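Variant surface glycoprotein MITat 1.13 (Trypanosoma brucei, PDB 6Z8H) probably forms, as a GPI-anchored glycoprotein, the dense antigenically variable coat by which the parasite evades the host immune response. Local coordinates at residues Lys83-Leu88 and Ile301-Asn306. Residues are numbered along the deposited sequence; the frame is centred on the assembly and turned at random.
Sequences KILPLL and IKALLN
Beside Ala303, whose methyl group meets Leu85 across the contact, the ammonium group of Lys302 is gripped by three acceptors in the chain just after helix 294-304, a salt bridge to Glu311 OE2 and hydrogen bonds to the carbonyl oxygens of Pro308 and Ala310, while the side chains of Ala303 and Leu304 give the helix an apolar surface toward 83-88. On that surface Leu85 CD1 lies 4.4 Å from Ala303 CB; with chi2 at -173° this methyl extends the side chain outward, anti to CA, and reaches the small alanine. Leu304 spreads its two methyls over the neighbouring turn. Leu304 CD1 sits 4.4 Å from Pro86 CG, and Leu304 CD2 4.3 Å from Lys83 N, whereas the Lys83 side chain starts off away from the interface. Pro86 has no N-H to give, and Leu87 N bonds back to Ile84 O at 2.9 Å, a tight turn that marks the kink in this long helix. Lys83 O is hydrogen-bonded to the hydroxyl of Tyr329 on helix 318-329, Ala303 O accepts a hydrogen bond from NH1 of Arg82, one residue before Lys83 on helix 78-129, and Leu379 and Leu380 of the second subunit pack on Leu85 and Ala303, respectively. With approaches of 4.3 to 4.4 Å the hydrophobic packing between 83-88 and 301-306 is loose and modest, and a direct polar tie between the two helices comes from Arg82 to Ala303 O.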
loop_
_atom_site.group_PDB
_atom_site.type_symbol
_atom_site.label_atom_id
_atom_site.label_comp_id
_atom_site.label_asym_id
_atom_site.label_seq_id
_atom_site.Cartn_x
_atom_site.Cartn_y
_atom_site.Cartn_z
ATOM N N LYS A 83 35.717 -13.812 -18.783
ATOM C CA LYS A 83 35.099 -14.194 -17.506
ATOM C C LYS A 83 33.738 -13.527 -17.304
ATOM O O LYS A 83 32.901 -14.058 -16.589
ATOM C CB LYS A 83 36.044 -13.825 -16.353
ATOM C CG LYS A 83 37.433 -14.535 -16.430
ATOM C CD LYS A 83 38.419 -14.034 -15.382
ATOM C CE LYS A 83 39.653 -14.912 -15.311
ATOM N NZ LYS A 83 40.569 -14.469 -14.213
ATOM N N ILE A 84 33.463 -12.412 -17.968
ATOM C CA ILE A 84 32.199 -11.697 -17.791
ATOM C C ILE A 84 31.128 -12.168 -18.773
ATOM O O ILE A 84 29.944 -12.238 -18.417
ATOM C CB ILE A 84 32.456 -10.189 -17.935
ATOM C CG1 ILE A 84 33.487 -9.721 -16.916
ATOM C CG2 ILE A 84 31.161 -9.419 -17.848
ATOM C CD1 ILE A 84 33.914 -8.321 -17.095
ATOM N N LEU A 85 31.515 -12.492 -20.014
ATOM C CA LEU A 85 30.512 -12.877 -21.002
ATOM C C LEU A 85 29.558 -13.978 -20.551
ATOM O O LEU A 85 28.356 -13.866 -20.844
ATOM C CB LEU A 85 31.181 -13.206 -22.337
ATOM C CG LEU A 85 31.955 -12.073 -22.988
ATOM C CD1 LEU A 85 32.411 -12.498 -24.399
ATOM C CD2 LEU A 85 31.181 -10.790 -23.070
ATOM N N PRO A 86 29.990 -15.046 -19.872
ATOM C CA PRO A 86 29.030 -16.087 -19.467
ATOM C C PRO A 86 28.018 -15.626 -18.433
ATOM O O PRO A 86 27.051 -16.352 -18.189
ATOM C CB PRO A 86 29.922 -17.201 -18.889
ATOM C CG PRO A 86 31.261 -16.981 -19.577
ATOM C CD PRO A 86 31.386 -15.483 -19.678
ATOM N N LEU A 87 28.239 -14.474 -17.820
ATOM C CA LEU A 87 27.302 -13.944 -16.847
ATOM C C LEU A 87 26.194 -13.138 -17.487
ATOM O O LEU A 87 25.152 -12.929 -16.845
ATOM C CB LEU A 87 28.084 -13.095 -15.854
ATOM C CG LEU A 87 29.294 -13.756 -15.183
ATOM C CD1 LEU A 87 30.067 -12.718 -14.311
ATOM C CD2 LEU A 87 28.949 -15.002 -14.378
ATOM N N LEU A 88 26.366 -12.660 -18.715
ATOM C CA LEU A 88 25.451 -11.629 -19.199
ATOM C C LEU A 88 24.057 -12.160 -19.517
ATOM O O LEU A 88 23.061 -11.580 -19.087
ATOM C CB LEU A 88 26.034 -10.964 -20.444
ATOM C CG LEU A 88 27.123 -9.930 -20.190
ATOM C CD1 LEU A 88 27.883 -9.593 -21.484
ATOM C CD2 LEU A 88 26.570 -8.663 -19.670
ATOM N N ILE A 301 31.767 -22.343 -22.754
ATOM C CA ILE A 301 32.372 -23.049 -23.885
ATOM C C ILE A 301 32.811 -22.059 -24.955
ATOM O O ILE A 301 33.917 -22.144 -25.500
ATOM C CB ILE A 301 31.368 -24.063 -24.451
ATOM C CG1 ILE A 301 31.000 -25.101 -23.388
ATOM C CG2 ILE A 301 31.963 -24.751 -25.696
ATOM C CD1 ILE A 301 29.910 -26.066 -23.811
ATOM N N LYS A 302 31.939 -21.113 -25.289
ATOM C CA LYS A 302 32.229 -20.207 -26.390
ATOM C C LYS A 302 33.397 -19.289 -26.060
ATOM O O LYS A 302 34.261 -19.041 -26.912
ATOM C CB LYS A 302 30.978 -19.368 -26.711
ATOM C CG LYS A 302 29.816 -20.164 -27.322
ATOM C CD LYS A 302 28.470 -19.523 -27.182
ATOM C CE LYS A 302 28.126 -18.605 -28.231
ATOM N NZ LYS A 302 28.205 -19.176 -29.614
ATOM N N ALA A 303 33.422 -18.745 -24.842
ATOM C CA ALA A 303 34.333 -17.670 -24.478
ATOM C C ALA A 303 35.564 -18.153 -23.732
ATOM O O ALA A 303 36.609 -17.504 -23.815
ATOM C CB ALA A 303 33.603 -16.627 -23.614
ATOM N N LEU A 304 35.464 -19.247 -22.968
ATOM C CA LEU A 304 36.573 -19.715 -22.150
ATOM C C LEU A 304 37.219 -20.998 -22.650
ATOM O O LEU A 304 38.309 -21.327 -22.178
ATOM C CB LEU A 304 36.136 -19.888 -20.691
ATOM C CG LEU A 304 35.809 -18.582 -19.962
ATOM C CD1 LEU A 304 35.135 -18.841 -18.602
ATOM C CD2 LEU A 304 37.058 -17.742 -19.770
ATOM N N LEU A 305 36.589 -21.729 -23.576
ATOM C CA LEU A 305 37.181 -22.934 -24.151
ATOM C C LEU A 305 37.470 -22.775 -25.640
ATOM O O LEU A 305 37.671 -23.776 -26.338
ATOM C CB LEU A 305 36.277 -24.139 -23.917
ATOM C CG LEU A 305 36.121 -24.555 -22.462
ATOM C CD1 LEU A 305 35.197 -25.758 -22.336
ATOM C CD2 LEU A 305 37.485 -24.864 -21.840
ATOM N N ASN A 306 37.495 -21.540 -26.145
ATOM C CA ASN A 306 37.954 -21.258 -27.512
ATOM C C ASN A 306 37.102 -21.984 -28.557
ATOM O O ASN A 306 37.609 -22.446 -29.583
ATOM C CB ASN A 306 39.445 -21.603 -27.683
ATOM C CG ASN A 306 40.080 -20.976 -28.935
ATOM O OD1 ASN A 306 39.766 -19.837 -29.298
ATOM N ND2 ASN A 306 40.994 -21.722 -29.588
#